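Angiotensin-converting enzyme (PDB 6S1Y) is a zinc metallopeptidase of the mosquito Anopheles gambiae that, as an angiotensin-converting enzyme, probably trims short peptides by cutting dipeptides from their C-terminal ends. Local coordinates at residues S299-K304 and Q541-L546; Q363-Y368 and G382-V387. All blocks are in the same frame, centred on the assembly; numbering follows the deposited sequence.

Interaction 1 (S299-K304 and Q541-L546); sequences SLNMTK and QLKEML. With NAG (2-acetamido-2-deoxy-beta-D-glucopyranose), chain C.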
ATOM      1  N   SER A 299      16.679   9.745  14.831  1.00 53.15           N
ATOM      2  CA  SER A 299      16.707   9.199  16.182  1.00 50.90           C
ATOM      3  C   SER A 299      17.077   7.725  16.206  1.00 53.59           C
ATOM      4  O   SER A 299      17.464   7.211  17.263  1.00 55.32           O
ATOM      5  CB  SER A 299      15.342   9.377  16.849  1.00 53.58           C
ATOM      6  OG  SER A 299      14.491   8.266  16.552  1.00 53.61           O
ATOM      7  N   LEU A 300      16.933   7.015  15.083  1.00 53.86           N
ATOM      8  CA  LEU A 300      17.288   5.602  15.018  1.00 54.81           C
ATOM      9  C   LEU A 300      18.683   5.373  14.437  1.00 57.47           C
ATOM     10  O   LEU A 300      19.002   4.244  14.036  1.00 56.03           O
ATOM     11  CB  LEU A 300      16.262   4.822  14.189  1.00 57.36           C
ATOM     12  CG  LEU A 300      14.800   4.828  14.648  1.00 57.00           C
ATOM     13  CD1 LEU A 300      13.883   4.206  13.599  1.00 54.27           C
ATOM     14  CD2 LEU A 300      14.642   4.099  15.969  1.00 55.55           C
ATOM     15  N   ASN A 301      19.515   6.420  14.375  1.00 56.61           N
ATOM     16  CA  ASN A 301      20.831   6.329  13.743  1.00 59.01           C
ATOM     17  C   ASN A 301      20.718   5.860  12.296  1.00 57.90           C
ATOM     18  O   ASN A 301      21.523   5.062  11.816  1.00 59.71           O
ATOM     19  CB  ASN A 301      21.771   5.409  14.516  1.00 66.11           C
ATOM     20  CG  ASN A 301      23.241   5.646  14.166  1.00 72.60           C
ATOM     21  OD1 ASN A 301      23.677   6.782  14.045  1.00 70.74           O
ATOM     22  ND2 ASN A 301      23.997   4.560  13.992  1.00 80.53           N
ATOM     23  N   MET A 302      19.716   6.366  11.597  1.00 56.02           N
ATOM     24  CA  MET A 302      19.478   6.061  10.195  1.00 56.95           C
ATOM     25  C   MET A 302      19.658   7.342   9.396  1.00 53.73           C
ATOM     26  O   MET A 302      19.744   8.429   9.955  1.00 54.04           O
ATOM     27  CB  MET A 302      18.075   5.443  10.001  1.00 56.20           C
ATOM     28  CG  MET A 302      17.914   4.078  10.724  1.00 56.06           C
ATOM     29  SD  MET A 302      16.315   3.199  10.517  1.00 54.11           S
ATOM     30  CE  MET A 302      16.498   2.588   8.848  1.00 52.51           C
ATOM     31  N   THR A 303      19.688   7.211   8.068  1.00 54.62           N
ATOM     32  CA  THR A 303      20.165   8.296   7.226  1.00 52.62           C
ATOM     33  C   THR A 303      19.209   9.477   7.229  1.00 54.98           C
ATOM     34  O   THR A 303      18.006   9.316   7.003  1.00 55.44           O
ATOM     35  CB  THR A 303      20.369   7.810   5.796  1.00 54.02           C
ATOM     36  OG1 THR A 303      21.316   6.738   5.789  1.00 54.47           O
ATOM     37  CG2 THR A 303      20.856   8.959   4.906  1.00 53.05           C
ATOM     38  N   LYS A 304      19.754  10.667   7.472  1.00 53.81           N
ATOM     39  CA  LYS A 304      19.017  11.915   7.341  1.00 53.12           C
ATOM     40  C   LYS A 304      18.694  12.182   5.875  1.00 53.29           C
ATOM     41  O   LYS A 304      19.444  11.805   4.977  1.00 52.31           O
ATOM     42  CB  LYS A 304      19.851  13.075   7.906  1.00 57.74           C
ATOM     43  CG  LYS A 304      19.146  14.425   7.944  1.00 59.93           C
ATOM     44  CD  LYS A 304      20.136  15.581   7.777  1.00 64.68           C
ATOM     45  CE  LYS A 304      19.975  16.635   8.871  1.00 72.44           C
ATOM     46  NZ  LYS A 304      18.551  17.005   9.146  1.00 72.15           N
ATOM     47  N   GLN A 541      19.860  -2.716  13.863  1.00 58.79           N
ATOM     48  CA  GLN A 541      19.452  -3.981  13.260  1.00 60.75           C
ATOM     49  C   GLN A 541      18.562  -3.749  12.042  1.00 60.00           C
ATOM     50  O   GLN A 541      18.634  -4.501  11.063  1.00 59.80           O
ATOM     51  CB  GLN A 541      18.738  -4.857  14.281  1.00 63.44           C
ATOM     52  CG  GLN A 541      19.670  -5.494  15.311  1.00 70.45           C
ATOM     53  CD  GLN A 541      20.654  -6.458  14.685  1.00 72.36           C
ATOM     54  OE1 GLN A 541      20.262  -7.468  14.094  1.00 69.68           O
ATOM     55  NE2 GLN A 541      21.941  -6.143  14.804  1.00 71.64           N
ATOM     56  N   LEU A 542      17.745  -2.699  12.068  1.00 56.79           N
ATOM     57  CA  LEU A 542      16.910  -2.393  10.916  1.00 57.81           C
ATOM     58  C   LEU A 542      17.758  -1.958   9.720  1.00 57.73           C
ATOM     59  O   LEU A 542      17.597  -2.498   8.614  1.00 56.20           O
ATOM     60  CB  LEU A 542      15.884  -1.329  11.309  1.00 54.88           C
ATOM     61  CG  LEU A 542      14.884  -0.881  10.252  1.00 56.01           C
ATOM     62  CD1 LEU A 542      14.086  -2.048   9.700  1.00 57.09           C
ATOM     63  CD2 LEU A 542      13.941   0.174  10.835  1.00 57.25           C
ATOM     64  N   LYS A 543      18.674  -0.994   9.929  1.00 57.45           N
ATOM     65  CA  LYS A 543      19.645  -0.598   8.903  1.00 59.02           C
ATOM     66  C   LYS A 543      20.254  -1.804   8.195  1.00 58.04           C
ATOM     67  O   LYS A 543      20.331  -1.853   6.964  1.00 57.73           O
ATOM     68  CB  LYS A 543      20.802   0.204   9.513  1.00 60.22           C
ATOM     69  CG  LYS A 543      20.533   1.625   9.874  1.00 63.63           C
ATOM     70  CD  LYS A 543      21.720   2.195  10.662  1.00 68.48           C
ATOM     71  CE  LYS A 543      22.949   2.421   9.798  1.00 76.93           C
ATOM     72  NZ  LYS A 543      24.122   2.811  10.627  1.00 91.72           N
ATOM     73  N   GLU A 544      20.737  -2.769   8.979  1.00 57.80           N
ATOM     74  CA  GLU A 544      21.402  -3.932   8.407  1.00 59.80           C
ATOM     75  C   GLU A 544      20.482  -4.666   7.437  1.00 58.42           C
ATOM     76  O   GLU A 544      20.894  -5.047   6.335  1.00 58.72           O
ATOM     77  CB  GLU A 544      21.873  -4.867   9.531  1.00 60.17           C
ATOM     78  CG  GLU A 544      22.903  -5.898   9.082  1.00 65.20           C
ATOM     79  CD  GLU A 544      23.244  -6.938  10.153  1.00 68.51           C
ATOM     80  OE1 GLU A 544      23.306  -6.575  11.349  1.00 71.80           O
ATOM     81  OE2 GLU A 544      23.454  -8.126   9.790  1.00 64.77           O
ATOM     82  N   MET A 545      19.228  -4.887   7.829  1.00 57.63           N
ATOM     83  CA  MET A 545      18.306  -5.588   6.940  1.00 56.58           C
ATOM     84  C   MET A 545      18.099  -4.801   5.650  1.00 52.69           C
ATOM     85  O   MET A 545      18.210  -5.350   4.552  1.00 52.86           O
ATOM     86  CB  MET A 545      16.974  -5.839   7.647  1.00 54.22           C
ATOM     87  CG  MET A 545      15.950  -6.571   6.782  1.00 55.46           C
ATOM     88  SD  MET A 545      14.479  -7.100   7.721  1.00 53.36           S
ATOM     89  CE  MET A 545      13.580  -5.573   7.897  1.00 51.85           C
ATOM     90  N   LEU A 546      17.831  -3.504   5.767  1.00 52.14           N
ATOM     91  CA  LEU A 546      17.538  -2.694   4.594  1.00 53.15           C
ATOM     92  C   LEU A 546      18.749  -2.521   3.692  1.00 53.52           C
ATOM     93  O   LEU A 546      18.587  -2.410   2.475  1.00 53.90           O
ATOM     94  CB  LEU A 546      17.019  -1.325   5.026  1.00 52.82           C
ATOM     95  CG  LEU A 546      15.833  -1.353   5.989  1.00 53.29           C
ATOM     96  CD1 LEU A 546      15.322   0.063   6.221  1.00 51.39           C
ATOM     97  CD2 LEU A 546      14.734  -2.250   5.468  1.00 51.83           C
TER
HETATM   98  C1  NAG C   1      25.411   4.605  13.684  1.00 88.06           C
HETATM   99  C2  NAG C   1      26.159   3.928  14.839  1.00 92.22           C
HETATM  100  C3  NAG C   1      27.657   3.865  14.549  1.00 99.24           C
HETATM  101  C4  NAG C   1      27.933   3.239  13.185  1.00106.15           C
HETATM  102  C5  NAG C   1      27.111   3.961  12.112  1.00 99.64           C
HETATM  103  C6  NAG C   1      27.207   3.315  10.750  1.00 97.19           C
HETATM  104  C7  NAG C   1      25.251   4.078  17.121  1.00 80.00           C
HETATM  105  C8  NAG C   1      25.064   4.952  18.320  1.00 76.87           C
HETATM  106  N2  NAG C   1      25.907   4.627  16.091  1.00 86.84           N
HETATM  107  O3  NAG C   1      28.270   3.082  15.565  1.00101.60           O
HETATM  108  O4  NAG C   1      29.329   3.316  12.886  1.00113.37           O
HETATM  109  O5  NAG C   1      25.717   3.945  12.465  1.00 91.50           O
HETATM  110  O6  NAG C   1      26.409   4.004   9.797  1.00 94.31           O
HETATM  111  O7  NAG C   1      24.834   2.924  17.088  1.00 78.61           O
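Met-302 and Lys-543 lie flank to flank, their side chains running past each other in opposite directions with CG of Met-302 3.7 Å from CG of Lys-543. The thioether then reaches over the helix of 541-546. Its SD lies 3.9 Å from CD2 of Leu-542, and a bend at chi3 (75°) turns CE to meet CD1 of Leu-546 at 3.8 Å. Both leucines are crossed at about a right angle. A long, unbranched and apolar methionine suits this place, since it can thread from a loop to two leucines one helical turn apart. On the solvent side Lys-543 works amphipathically: its CD comes unusually close, 3.1 Å, to the carbonyl O of Asn-301, while NZ donates a hydrogen bond of 2.7 Å to O6 of the N-acetylglucosamine. That sugar is joined through C1 to ND2 of Asn-301 by a 1.4 Å covalent bond, and Asn-540 ND2 also bonds it, so the sugar is held by Lys-543 and Asn-540 as well as by its covalent link.

What positions the loop is the helix end before it. Asn-301, with positive phi (57°), is the C-prime residue of a Schellman motif closing helix 286-299, a conformation asparagine tolerates well. The sequence Asn-301, Met-302, Thr-303 is an N-glycosylation sequon, here carried on a Schellman-capped helix end packed against helix 536-547.

Interaction 2 (Q363-Y368 and G382-V387); sequences QYYLQY and GFHEAV. With ZN (zinc ion), chain G; KSN ((2~{S})-2-[[(4~{S})-4-azanyl-5-oxidanyl-5-oxidanylidene-pentanoyl]amino]pentanedioic acid), chain H.
Tyr-368 has its CG between its own backbone N and carbonyl carbon (chi1 63°), and His-384 takes an unusual chi1 of -123°; these torsions put each CG where its ring can reach the other. The phenol and the imidazole meet rim to rim, steeply inclined, and His-384 NE2 donates a 2.9 Å hydrogen bond to Tyr-368 OH, which lies in the imidazole plane. CD2 of Tyr-364 sits over the centre of one imidazole face, the rings oblique at 34°. Near the imidazole CE1 comes Tyr-365, whose CE1 is 3.3 Å from it in an oblique approach. Three tyrosines and the histidine thus form an aromatic cluster: Tyr-364 gives a ring carbon over the face, Tyr-365 an oblique ring edge carbon, Tyr-368 a hydroxyl at the edge.

Farther along Tyr-364, CD2 rests 3.7 Å from Val-387 CG2 and OH lies 3.6 Å from Phe-383 CB, small apolar surfaces that let the ring fit where the axes of segments 363-368 and 382-387 approach to 10.7 Å. Its hydroxyl bonds Ala-379 N, and that of Tyr-365 bonds Ala-330 O.

Glu-385, next to His-384 in the chain, binds zinc through OE1 at 1.9 Å. His-384 ND1 is hydrogen-bonded to ND1 of the zinc ligand His-361. With both imidazole nitrogens engaged, His-384 is a second-shell residue that probably helps to orient His-361 in this gluzincin-type HExxH site.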
ATOM      1  N   GLN A 363      13.869   5.998   2.963  1.00 49.08           N
ATOM      2  CA  GLN A 363      14.942   5.461   3.788  1.00 47.73           C
ATOM      3  C   GLN A 363      15.468   4.155   3.214  1.00 49.68           C
ATOM      4  O   GLN A 363      16.673   3.893   3.240  1.00 51.87           O
ATOM      5  CB  GLN A 363      14.449   5.252   5.214  1.00 48.01           C
ATOM      6  CG  GLN A 363      15.518   4.737   6.165  1.00 52.49           C
ATOM      7  CD  GLN A 363      16.639   5.750   6.398  1.00 52.77           C
ATOM      8  OE1 GLN A 363      17.804   5.369   6.548  1.00 53.40           O
ATOM      9  NE2 GLN A 363      16.284   7.039   6.437  1.00 49.68           N
ATOM     10  N   TYR A 364      14.585   3.307   2.707  1.00 48.40           N
ATOM     11  CA  TYR A 364      15.044   2.057   2.121  1.00 49.26           C
ATOM     12  C   TYR A 364      15.937   2.358   0.921  1.00 49.89           C
ATOM     13  O   TYR A 364      17.040   1.812   0.798  1.00 47.69           O
ATOM     14  CB  TYR A 364      13.835   1.207   1.738  1.00 47.98           C
ATOM     15  CG  TYR A 364      13.982  -0.314   1.782  1.00 49.83           C
ATOM     16  CD1 TYR A 364      15.218  -0.942   1.784  1.00 48.61           C
ATOM     17  CD2 TYR A 364      12.837  -1.120   1.808  1.00 50.16           C
ATOM     18  CE1 TYR A 364      15.316  -2.350   1.804  1.00 49.50           C
ATOM     19  CE2 TYR A 364      12.916  -2.504   1.842  1.00 50.06           C
ATOM     20  CZ  TYR A 364      14.152  -3.125   1.836  1.00 51.94           C
ATOM     21  OH  TYR A 364      14.174  -4.512   1.863  1.00 49.15           O
ATOM     22  N   TYR A 365      15.480   3.261   0.040  1.00 49.50           N
ATOM     23  CA  TYR A 365      16.305   3.711  -1.076  1.00 48.94           C
ATOM     24  C   TYR A 365      17.696   4.116  -0.586  1.00 49.89           C
ATOM     25  O   TYR A 365      18.716   3.649  -1.110  1.00 48.50           O
ATOM     26  CB  TYR A 365      15.631   4.890  -1.797  1.00 50.29           C
ATOM     27  CG  TYR A 365      14.262   4.629  -2.448  1.00 48.78           C
ATOM     28  CD1 TYR A 365      13.860   3.351  -2.830  1.00 47.46           C
ATOM     29  CD2 TYR A 365      13.377   5.684  -2.667  1.00 46.50           C
ATOM     30  CE1 TYR A 365      12.625   3.133  -3.413  1.00 47.56           C
ATOM     31  CE2 TYR A 365      12.139   5.478  -3.262  1.00 47.33           C
ATOM     32  CZ  TYR A 365      11.767   4.205  -3.629  1.00 47.92           C
ATOM     33  OH  TYR A 365      10.530   4.019  -4.207  1.00 49.75           O
ATOM     34  N   LEU A 366      17.755   4.977   0.442  1.00 48.61           N
ATOM     35  CA  LEU A 366      19.040   5.484   0.911  1.00 50.44           C
ATOM     36  C   LEU A 366      19.907   4.370   1.472  1.00 52.61           C
ATOM     37  O   LEU A 366      21.130   4.393   1.297  1.00 54.29           O
ATOM     38  CB  LEU A 366      18.837   6.581   1.953  1.00 48.29           C
ATOM     39  CG  LEU A 366      18.179   7.839   1.381  1.00 48.76           C
ATOM     40  CD1 LEU A 366      17.717   8.760   2.494  1.00 49.57           C
ATOM     41  CD2 LEU A 366      19.132   8.608   0.426  1.00 51.62           C
ATOM     42  N   GLN A 367      19.297   3.357   2.097  1.00 52.87           N
ATOM     43  CA  GLN A 367      20.084   2.310   2.745  1.00 54.03           C
ATOM     44  C   GLN A 367      20.710   1.340   1.748  1.00 53.91           C
ATOM     45  O   GLN A 367      21.732   0.722   2.062  1.00 55.96           O
ATOM     46  CB  GLN A 367      19.220   1.526   3.737  1.00 53.49           C
ATOM     47  CG  GLN A 367      18.846   2.313   4.977  1.00 55.39           C
ATOM     48  CD  GLN A 367      20.051   2.590   5.868  1.00 57.13           C
ATOM     49  OE1 GLN A 367      20.896   1.721   6.061  1.00 58.70           O
ATOM     50  NE2 GLN A 367      20.124   3.796   6.414  1.00 55.50           N
ATOM     51  N   TYR A 368      20.125   1.155   0.569  1.00 53.29           N
ATOM     52  CA  TYR A 368      20.691   0.197  -0.374  1.00 54.15           C
ATOM     53  C   TYR A 368      21.219   0.843  -1.656  1.00 52.45           C
ATOM     54  O   TYR A 368      21.569   0.127  -2.597  1.00 52.72           O
ATOM     55  CB  TYR A 368      19.674  -0.917  -0.695  1.00 53.28           C
ATOM     56  CG  TYR A 368      18.359  -0.558  -1.387  1.00 53.56           C
ATOM     57  CD1 TYR A 368      18.326   0.213  -2.548  1.00 53.37           C
ATOM     58  CD2 TYR A 368      17.144  -1.065  -0.912  1.00 52.62           C
ATOM     59  CE1 TYR A 368      17.113   0.508  -3.190  1.00 53.85           C
ATOM     60  CE2 TYR A 368      15.935  -0.774  -1.542  1.00 51.05           C
ATOM     61  CZ  TYR A 368      15.923  -0.001  -2.685  1.00 53.27           C
ATOM     62  OH  TYR A 368      14.724   0.271  -3.310  1.00 51.41           O
ATOM     63  N   GLY A 382       6.836  -6.693  -0.175  1.00 46.62           N
ATOM     64  CA  GLY A 382       6.251  -6.379   1.112  1.00 43.73           C
ATOM     65  C   GLY A 382       7.215  -5.737   2.076  1.00 44.71           C
ATOM     66  O   GLY A 382       6.802  -4.943   2.932  1.00 46.56           O
ATOM     67  N   PHE A 383       8.501  -6.063   1.982  1.00 44.96           N
ATOM     68  CA  PHE A 383       9.471  -5.357   2.815  1.00 46.17           C
ATOM     69  C   PHE A 383       9.420  -3.854   2.560  1.00 45.16           C
ATOM     70  O   PHE A 383       9.470  -3.057   3.498  1.00 46.22           O
ATOM     71  CB  PHE A 383      10.886  -5.860   2.552  1.00 47.11           C
ATOM     72  CG  PHE A 383      11.225  -7.137   3.253  1.00 47.98           C
ATOM     73  CD1 PHE A 383      10.467  -8.272   3.056  1.00 48.56           C
ATOM     74  CD2 PHE A 383      12.341  -7.206   4.069  1.00 49.38           C
ATOM     75  CE1 PHE A 383      10.790  -9.447   3.681  1.00 51.12           C
ATOM     76  CE2 PHE A 383      12.681  -8.378   4.689  1.00 52.22           C
ATOM     77  CZ  PHE A 383      11.906  -9.507   4.504  1.00 51.44           C
ATOM     78  N   HIS A 384       9.322  -3.442   1.295  1.00 46.11           N
ATOM     79  CA  HIS A 384       9.319  -2.013   0.991  1.00 45.25           C
ATOM     80  C   HIS A 384       8.123  -1.306   1.608  1.00 46.28           C
ATOM     81  O   HIS A 384       8.250  -0.192   2.135  1.00 45.26           O
ATOM     82  CB  HIS A 384       9.312  -1.800  -0.509  1.00 48.16           C
ATOM     83  CG  HIS A 384      10.452  -0.970  -0.987  1.00 50.85           C
ATOM     84  ND1 HIS A 384      10.579   0.364  -0.669  1.00 48.91           N
ATOM     85  CD2 HIS A 384      11.534  -1.285  -1.735  1.00 51.07           C
ATOM     86  CE1 HIS A 384      11.677   0.843  -1.219  1.00 48.65           C
ATOM     87  NE2 HIS A 384      12.277  -0.138  -1.869  1.00 49.83           N
ATOM     88  N   GLU A 385       6.939  -1.939   1.543  1.00 45.68           N
ATOM     89  CA  GLU A 385       5.738  -1.330   2.105  1.00 46.02           C
ATOM     90  C   GLU A 385       5.734  -1.360   3.625  1.00 42.59           C
ATOM     91  O   GLU A 385       5.070  -0.534   4.250  1.00 43.86           O
ATOM     92  CB  GLU A 385       4.505  -2.050   1.543  1.00 45.56           C
ATOM     93  CG  GLU A 385       4.475  -2.106   0.024  1.00 44.81           C
ATOM     94  CD  GLU A 385       4.529  -0.722  -0.588  1.00 45.78           C
ATOM     95  OE1 GLU A 385       4.137   0.245   0.097  1.00 44.79           O
ATOM     96  OE2 GLU A 385       4.987  -0.616  -1.739  1.00 46.70           O
ATOM     97  N   ALA A 386       6.486  -2.267   4.233  1.00 43.01           N
ATOM     98  CA  ALA A 386       6.456  -2.417   5.686  1.00 43.91           C
ATOM     99  C   ALA A 386       7.255  -1.354   6.432  1.00 45.23           C
ATOM    100  O   ALA A 386       6.933  -1.049   7.589  1.00 45.36           O
ATOM    101  CB  ALA A 386       6.986  -3.801   6.068  1.00 45.79           C
ATOM    102  N   VAL A 387       8.278  -0.764   5.804  1.00 45.61           N
ATOM    103  CA  VAL A 387       9.282  -0.023   6.571  1.00 45.08           C
ATOM    104  C   VAL A 387       8.649   1.163   7.301  1.00 45.83           C
ATOM    105  O   VAL A 387       8.808   1.319   8.515  1.00 45.30           O
ATOM    106  CB  VAL A 387      10.431   0.455   5.663  1.00 43.79           C
ATOM    107  CG1 VAL A 387      11.347   1.369   6.461  1.00 43.36           C
ATOM    108  CG2 VAL A 387      11.182  -0.728   5.081  1.00 46.63           C
TER
HETATM  109 ZN    ZN G 709       4.211   2.134  -0.318  1.00 45.32          ZN
HETATM  110  C10 KSN H 710       3.391   3.577  -6.629  0.62 54.97           C
HETATM  111  C13 KSN H 710       2.889   3.457  -2.009  0.62 46.66           C
HETATM  112  C17 KSN H 710      -3.413   2.657  -0.451  0.62 46.93           C
HETATM  113  C02 KSN H 710      -2.218   2.511   0.500  0.62 47.60           C
HETATM  114  C03 KSN H 710      -0.834   2.736  -0.126  0.62 46.92           C
HETATM  115  C04 KSN H 710      -0.781   3.530  -1.421  0.62 46.80           C
HETATM  116  C05 KSN H 710       0.057   4.834  -1.367  0.62 48.20           C
HETATM  117  C07 KSN H 710       1.847   3.984  -3.026  0.62 48.54           C
HETATM  118  C08 KSN H 710       2.455   4.426  -4.351  0.62 49.29           C
HETATM  119  C09 KSN H 710       3.042   3.256  -5.163  0.62 50.71           C
HETATM  120  N01 KSN H 710      -2.214   1.178   1.111  0.62 47.77           N
HETATM  121  N06 KSN H 710       1.263   5.037  -2.184  0.62 47.43           N
HETATM  122  O11 KSN H 710       2.872   4.593  -7.188  0.62 55.14           O
HETATM  123  O12 KSN H 710       4.183   2.830  -7.301  0.62 56.73           O
HETATM  124  O14 KSN H 710       3.480   4.294  -1.273  0.62 46.20           O
HETATM  125  O15 KSN H 710       3.127   2.242  -1.871  0.62 46.88           O
HETATM  126  O16 KSN H 710      -0.324   5.741  -0.689  0.62 47.41           O
HETATM  127  O18 KSN H 710      -3.896   3.810  -0.614  0.62 47.97           O
HETATM  128  O19 KSN H 710      -3.949   1.701  -1.073  0.62 44.86           O

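How the interactions relate
The two contacts share a core, their centres about 10 Å apart, and helix 349-368 lies between the glycosylated loop and the metal site. Thr-303 O of interaction 1 probably accepts a hydrogen bond from Gln-363 NE2 of interaction 2 at 2.9 Å, while Leu-546 O packs 3.3 Å from Tyr-364 CE1. Met-545 and Leu-546 also touch Phe-383 and Val-387, so helix 536-547 packs on both zinc-site helices. Segment 382-387 of interaction 2 also carries Glu-385, a zinc ligand, with His-357, His-361 and a carboxylate of the bound gamma-glutamyl-glutamate completing the coordination. Interaction 1 is more remote, the Leu-546 side chain being about 13 Å from the zinc.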